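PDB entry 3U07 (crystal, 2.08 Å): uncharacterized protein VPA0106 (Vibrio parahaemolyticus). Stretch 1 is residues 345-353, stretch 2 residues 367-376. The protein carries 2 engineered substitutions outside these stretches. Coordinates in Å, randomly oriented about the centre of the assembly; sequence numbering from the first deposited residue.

Stretch 1 (345-353) SEFWSVTIY
Stretch 2 367-376: RHSRGDRTMK

An extended strand runs through to residue 353, and a short strand that begins at Ser-369 lies beside it, running almost antiparallel, at 157° between their N-to-C directions with the axes 4.7 Å apart at closest. Thr-351 faces Ser-369 as a non-hydrogen-bonded pair (CA to CA 4.2 Å), and Val-350 faces Arg-370 as a hydrogen-bonded pair (CA to CA 5.7 Å).

Arg-367, all t to chi2, stays out of reach. His-368 (phi/psi -122/-4, chi1 m) opens the contact through its backbone: Ile-352 N donates to His-368 O at 2.9 Å, and His-368 O also lies 3.3 Å from Thr-351 CA in a CA-H...O contact.

Ser-369 (-152/163, chi1 p) points to the same sheet face as Thr-351 (chi1 m). Both side chains are small, and Ser-369 CB comes within 3.4 Å of Thr-351 OG1. Ser-369 CA also approaches Val-350 O at 3.1 Å, as antiparallel strands commonly allow.

Arg-370 (-142/150) bonds twice with Val-350: Val-350 N to Arg-370 O is 2.9 Å, and Arg-370 N to Val-350 O is 3.1 Å. Their side chains share the other face, but the arginine, with chi1 to chi3 m, m, p, leads away at its end. Arg-370 NE donates to Ser-369 O at 2.8 Å, using the long, flexible chain to satisfy a carbonyl of its own strand.

At Gly-371 (-164/-173) the lack of a side chain matters. An ideal CB on Gly-371 would sit 2.4 Å from Trp-348 O, a clash. Instead Gly-371 CA lies 3.4 Å from Trp-348 O and 4.1 Å from the centroid of the six-membered ring of Trp-348, over its face, where a polarised CA-H suits the pi cloud. Trp-348 has chi1 55° and chi2 -95°.

Asp-372 (-68/-20, chi1 p) has turned from extended backbone angles and offers a side-chain carboxylate as acceptor: Trp-348 N donates to Asp-372 OD1 at 2.8 Å, nearly straight at 177°. Asp-372 OD1 also lies near the plane of the Phe-347 ring, at its edge, and 3.4 Å from Phe-347 CB.

Beyond it the chain turns, with Thr-374 N donating to Gly-371 O at 3.1 Å and Gly-371 N to Thr-374 OG1 at 3.0 Å, a job for threonine's short hydroxyl (chi1 p). A water accepts from Arg-373 N at 3.1 Å and donates to Trp-348 O at 2.9 Å. Selenomethionine Met-375 (chi1 to chi3 m, t, m) brings Met-375 CE to 3.3 Å from Trp-348 CH2, an apolar contact for its flexible chain; Lys-376 takes no part.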

ATOM      1  N   SER A 345       1.091   4.813 -18.079  1.00 19.94           N
ATOM      2  CA  SER A 345       0.741   6.191 -18.398  1.00 21.66           C
ATOM      3  C   SER A 345       1.673   7.177 -17.721  1.00 27.42           C
ATOM      4  O   SER A 345       1.892   8.279 -18.222  1.00 28.85           O
ATOM      5  CB  SER A 345      -0.702   6.493 -17.965  1.00 21.83           C
ATOM      6  OG  SER A 345      -0.810   6.570 -16.549  1.00 25.47           O
ATOM      7  N   GLU A 346       2.233   6.785 -16.584  1.00 20.13           N
ATOM      8  CA  GLU A 346       3.112   7.684 -15.852  1.00 19.61           C
ATOM      9  C   GLU A 346       4.594   7.394 -16.036  1.00 24.74           C
ATOM     10  O   GLU A 346       5.300   8.152 -16.699  1.00 23.85           O
ATOM     11  CB  GLU A 346       2.744   7.658 -14.365  1.00 22.14           C
ATOM     12  CG  GLU A 346       1.263   7.879 -14.112  1.00 21.67           C
ATOM     13  CD  GLU A 346       0.714   9.047 -14.908  1.00 24.24           C
ATOM     14  OE1 GLU A 346       1.171  10.190 -14.693  1.00 24.27           O
ATOM     15  OE2 GLU A 346      -0.172   8.816 -15.753  1.00 21.89           O
ATOM     16  N   PHE A 347       5.080   6.314 -15.434  1.00 29.96           N
ATOM     17  CA  PHE A 347       6.492   5.965 -15.572  1.00 27.22           C
ATOM     18  C   PHE A 347       6.775   4.588 -14.996  1.00 24.95           C
ATOM     19  O   PHE A 347       5.909   3.978 -14.371  1.00 28.21           O
ATOM     20  CB  PHE A 347       7.374   7.011 -14.876  1.00 24.49           C
ATOM     21  CG  PHE A 347       7.370   6.925 -13.368  1.00 23.73           C
ATOM     22  CD1 PHE A 347       8.375   6.233 -12.694  1.00 24.41           C
ATOM     23  CD2 PHE A 347       6.387   7.575 -12.619  1.00 31.22           C
ATOM     24  CE1 PHE A 347       8.408   6.195 -11.293  1.00 27.12           C
ATOM     25  CE2 PHE A 347       6.407   7.541 -11.216  1.00 29.67           C
ATOM     26  CZ  PHE A 347       7.422   6.850 -10.554  1.00 30.21           C
ATOM     27  N   TRP A 348       7.985   4.090 -15.225  1.00 22.61           N
ATOM     28  CA  TRP A 348       8.369   2.790 -14.697  1.00 22.43           C
ATOM     29  C   TRP A 348       9.822   2.805 -14.249  1.00 30.00           C
ATOM     30  O   TRP A 348      10.565   3.746 -14.544  1.00 30.31           O
ATOM     31  CB  TRP A 348       8.143   1.690 -15.738  1.00 19.18           C
ATOM     32  CG  TRP A 348       8.818   1.926 -17.047  1.00 26.29           C
ATOM     33  CD1 TRP A 348       8.272   2.495 -18.159  1.00 28.80           C
ATOM     34  CD2 TRP A 348      10.172   1.601 -17.386  1.00 29.74           C
ATOM     35  NE1 TRP A 348       9.198   2.542 -19.174  1.00 30.98           N
ATOM     36  CE2 TRP A 348      10.374   2.002 -18.726  1.00 26.38           C
ATOM     37  CE3 TRP A 348      11.235   1.010 -16.688  1.00 29.70           C
ATOM     38  CZ2 TRP A 348      11.597   1.832 -19.385  1.00 28.18           C
ATOM     39  CZ3 TRP A 348      12.453   0.842 -17.342  1.00 29.76           C
ATOM     40  CH2 TRP A 348      12.622   1.251 -18.678  1.00 27.75           C
ATOM     41  N   SER A 349      10.224   1.763 -13.530  1.00 24.63           N
ATOM     42  CA  SER A 349      11.586   1.678 -13.022  1.00 27.74           C
ATOM     43  C   SER A 349      11.930   0.247 -12.619  1.00 27.17           C
ATOM     44  O   SER A 349      11.048  -0.584 -12.432  1.00 25.32           O
ATOM     45  CB  SER A 349      11.727   2.579 -11.796  1.00 30.12           C
ATOM     46  OG  SER A 349      10.855   2.145 -10.757  1.00 31.27           O
ATOM     47  N   VAL A 350      13.223  -0.037 -12.510  1.00 27.62           N
ATOM     48  CA  VAL A 350      13.677  -1.345 -12.068  1.00 24.33           C
ATOM     49  C   VAL A 350      14.742  -1.009 -11.031  1.00 25.09           C
ATOM     50  O   VAL A 350      15.644  -0.215 -11.290  1.00 30.23           O
ATOM     51  CB  VAL A 350      14.249  -2.209 -13.239  1.00 31.01           C
ATOM     52  CG1 VAL A 350      13.809  -1.639 -14.563  1.00 30.49           C
ATOM     53  CG2 VAL A 350      15.752  -2.326 -13.151  1.00 35.65           C
ATOM     54  N   THR A 351      14.613  -1.589  -9.845  1.00 29.90           N
ATOM     55  CA  THR A 351      15.543  -1.312  -8.754  1.00 28.48           C
ATOM     56  C   THR A 351      16.238  -2.581  -8.278  1.00 24.81           C
ATOM     57  O   THR A 351      15.649  -3.660  -8.282  1.00 24.34           O
ATOM     58  CB  THR A 351      14.792  -0.658  -7.563  1.00 30.40           C
ATOM     59  OG1 THR A 351      14.054   0.480  -8.034  1.00 34.67           O
ATOM     60  CG2 THR A 351      15.768  -0.211  -6.479  1.00 26.35           C
ATOM     61  N   ILE A 352      17.490  -2.441  -7.857  1.00 26.61           N
ATOM     62  CA  ILE A 352      18.274  -3.577  -7.389  1.00 25.87           C
ATOM     63  C   ILE A 352      18.352  -3.660  -5.869  1.00 35.76           C
ATOM     64  O   ILE A 352      18.625  -2.667  -5.198  1.00 42.17           O
ATOM     65  CB  ILE A 352      19.713  -3.516  -7.951  1.00 30.27           C
ATOM     66  CG1 ILE A 352      19.666  -3.511  -9.480  1.00 28.04           C
ATOM     67  CG2 ILE A 352      20.537  -4.690  -7.425  1.00 30.79           C
ATOM     68  CD1 ILE A 352      18.880  -4.671 -10.077  1.00 24.38           C
ATOM     69  N   TYR A 353      18.121  -4.857  -5.340  1.00 32.97           N
ATOM     70  CA  TYR A 353      18.166  -5.098  -3.901  1.00 40.40           C
ATOM     71  C   TYR A 353      18.999  -6.347  -3.611  1.00 39.36           C
ATOM     72  O   TYR A 353      19.030  -7.281  -4.417  1.00 35.24           O
ATOM     73  CB  TYR A 353      16.753  -5.321  -3.354  1.00 41.15           C
ATOM     74  CG  TYR A 353      15.795  -4.171  -3.570  1.00 40.19           C
ATOM     75  CD1 TYR A 353      15.633  -3.177  -2.602  1.00 40.88           C
ATOM     76  CD2 TYR A 353      15.044  -4.081  -4.742  1.00 37.94           C
ATOM     77  CE1 TYR A 353      14.743  -2.124  -2.797  1.00 42.71           C
ATOM     78  CE2 TYR A 353      14.154  -3.031  -4.947  1.00 37.61           C
ATOM     79  CZ  TYR A 353      14.007  -2.059  -3.973  1.00 42.65           C
ATOM     80  OH  TYR A 353      13.121  -1.029  -4.179  1.00 42.93           O
ATOM     81  N   ARG A 367      23.797   4.511  -7.519  1.00 57.07           N
ATOM     82  CA  ARG A 367      22.742   4.316  -8.503  1.00 51.48           C
ATOM     83  C   ARG A 367      22.141   2.952  -8.202  1.00 49.22           C
ATOM     84  O   ARG A 367      22.837   1.937  -8.244  1.00 54.26           O
ATOM     85  CB  ARG A 367      23.336   4.331  -9.911  1.00 48.65           C
ATOM     86  CG  ARG A 367      22.351   3.963 -10.999  1.00 48.57           C
ATOM     87  CD  ARG A 367      22.990   4.074 -12.367  1.00 46.76           C
ATOM     88  NE  ARG A 367      23.443   5.434 -12.632  1.00 47.18           N
ATOM     89  CZ  ARG A 367      24.003   5.826 -13.770  1.00 47.79           C
ATOM     90  NH1 ARG A 367      24.185   4.959 -14.756  1.00 48.81           N
ATOM     91  NH2 ARG A 367      24.382   7.087 -13.923  1.00 50.29           N
ATOM     92  N   HIS A 368      20.848   2.928  -7.909  1.00 42.10           N
ATOM     93  CA  HIS A 368      20.181   1.687  -7.553  1.00 42.92           C
ATOM     94  C   HIS A 368      19.006   1.344  -8.450  1.00 44.13           C
ATOM     95  O   HIS A 368      18.398   0.281  -8.307  1.00 41.59           O
ATOM     96  CB  HIS A 368      19.719   1.786  -6.101  1.00 42.29           C
ATOM     97  CG  HIS A 368      20.782   2.297  -5.179  1.00 52.76           C
ATOM     98  ND1 HIS A 368      21.761   1.485  -4.647  1.00 51.91           N
ATOM     99  CD2 HIS A 368      21.075   3.556  -4.772  1.00 56.42           C
ATOM    100  CE1 HIS A 368      22.613   2.221  -3.955  1.00 53.98           C
ATOM    101  NE2 HIS A 368      22.220   3.481  -4.017  1.00 56.43           N
ATOM    102  N   SER A 369      18.686   2.238  -9.377  1.00 39.77           N
ATOM    103  CA  SER A 369      17.569   2.003 -10.278  1.00 39.29           C
ATOM    104  C   SER A 369      17.758   2.710 -11.614  1.00 36.56           C
ATOM    105  O   SER A 369      18.589   3.606 -11.745  1.00 38.08           O
ATOM    106  CB  SER A 369      16.271   2.486  -9.628  1.00 40.64           C
ATOM    107  OG  SER A 369      16.333   3.878  -9.363  1.00 44.25           O
ATOM    108  N   ARG A 370      16.988   2.273 -12.604  1.00 34.65           N
ATOM    109  CA  ARG A 370      17.000   2.853 -13.944  1.00 31.81           C
ATOM    110  C   ARG A 370      15.542   2.846 -14.391  1.00 33.79           C
ATOM    111  O   ARG A 370      14.767   1.982 -13.971  1.00 28.28           O
ATOM    112  CB  ARG A 370      17.833   2.006 -14.907  1.00 25.37           C
ATOM    113  CG  ARG A 370      19.341   2.099 -14.719  1.00 34.70           C
ATOM    114  CD  ARG A 370      19.890   3.444 -15.186  1.00 29.76           C
ATOM    115  NE  ARG A 370      19.793   4.479 -14.161  1.00 37.90           N
ATOM    116  CZ  ARG A 370      20.213   5.731 -14.324  1.00 41.23           C
ATOM    117  NH1 ARG A 370      20.760   6.107 -15.472  1.00 35.84           N
ATOM    118  NH2 ARG A 370      20.091   6.606 -13.335  1.00 38.36           N
ATOM    119  N   GLY A 371      15.166   3.798 -15.235  1.00 32.50           N
ATOM    120  CA  GLY A 371      13.788   3.854 -15.689  1.00 35.37           C
ATOM    121  C   GLY A 371      13.641   4.742 -16.903  1.00 37.61           C
ATOM    122  O   GLY A 371      14.641   5.202 -17.451  1.00 36.28           O
ATOM    123  N   ASP A 372      12.405   4.997 -17.324  1.00 35.38           N
ATOM    124  CA  ASP A 372      12.180   5.834 -18.493  1.00 35.65           C
ATOM    125  C   ASP A 372      12.578   7.290 -18.266  1.00 37.20           C
ATOM    126  O   ASP A 372      12.820   8.022 -19.222  1.00 37.86           O
ATOM    127  CB  ASP A 372      10.719   5.734 -18.961  1.00 33.30           C
ATOM    128  CG  ASP A 372       9.721   6.125 -17.884  1.00 35.31           C
ATOM    129  OD1 ASP A 372       9.746   5.522 -16.793  1.00 39.05           O
ATOM    130  OD2 ASP A 372       8.903   7.033 -18.139  1.00 44.55           O
ATOM    131  N   ARG A 373      12.664   7.704 -17.006  1.00 37.21           N
ATOM    132  CA  ARG A 373      13.054   9.075 -16.679  1.00 42.91           C
ATOM    133  C   ARG A 373      14.572   9.254 -16.712  1.00 46.59           C
ATOM    134  O   ARG A 373      15.063  10.382 -16.684  1.00 49.23           O
ATOM    135  CB  ARG A 373      12.540   9.462 -15.285  1.00 50.33           C
ATOM    136  CG  ARG A 373      11.029   9.581 -15.180  1.00 60.33           C
ATOM    137  CD  ARG A 373      10.508  10.817 -15.907  1.00 69.58           C
ATOM    138  NE  ARG A 373      10.774  12.054 -15.173  1.00 75.95           N
ATOM    139  CZ  ARG A 373       9.828  12.855 -14.690  1.00 78.24           C
ATOM    140  NH1 ARG A 373       8.548  12.551 -14.861  1.00 76.95           N
ATOM    141  NH2 ARG A 373      10.161  13.960 -14.034  1.00 79.82           N
ATOM    142  N   THR A 374      15.310   8.149 -16.775  1.00 41.47           N
ATOM    143  CA  THR A 374      16.771   8.216 -16.792  1.00 40.51           C
ATOM    144  C   THR A 374      17.422   7.530 -17.991  1.00 41.95           C
ATOM    145  O   THR A 374      18.645   7.539 -18.125  1.00 44.90           O
ATOM    146  CB  THR A 374      17.365   7.621 -15.496  1.00 40.86           C
ATOM    147  OG1 THR A 374      16.930   6.264 -15.342  1.00 40.67           O
ATOM    148  CG2 THR A 374      16.916   8.429 -14.285  1.00 38.62           C
HETATM  149  N   MSE A 375      16.609   6.936 -18.859  1.00 40.75           N
HETATM  150  CA  MSE A 375      17.124   6.264 -20.054  1.00 41.52           C
HETATM  151  C   MSE A 375      16.272   6.611 -21.267  1.00 45.85           C
HETATM  152  O   MSE A 375      15.134   7.064 -21.130  1.00 51.31           O
HETATM  153  CB  MSE A 375      17.077   4.739 -19.916  1.00 33.22           C
HETATM  154  CG  MSE A 375      17.740   4.126 -18.711  1.00 37.35           C
HETATM  155 SE   MSE A 375      17.746   2.199 -18.970  0.77 43.65          SE
HETATM  156  CE  MSE A 375      15.889   1.831 -18.665  1.00 13.16           C
ATOM    157  N   LYS A 376      16.822   6.379 -22.454  1.00 50.17           N
ATOM    158  CA  LYS A 376      16.098   6.614 -23.699  1.00 53.69           C
ATOM    159  C   LYS A 376      16.177   5.352 -24.556  1.00 43.92           C
ATOM    160  O   LYS A 376      17.226   4.721 -24.657  1.00 48.92           O
ATOM    161  CB  LYS A 376      16.669   7.816 -24.461  1.00 62.02           C
ATOM    162  CG  LYS A 376      15.879   9.115 -24.251  1.00 67.33           C
ATOM    163  CD  LYS A 376      16.063   9.687 -22.849  1.00 72.44           C
ATOM    164  CE  LYS A 376      15.225  10.946 -22.630  1.00 76.60           C
ATOM    165  NZ  LYS A 376      13.792  10.646 -22.347  1.00 79.57           N
TER
HETATM  166  O   HOH W   1      11.788   6.340 -14.339  1.00 38.62           O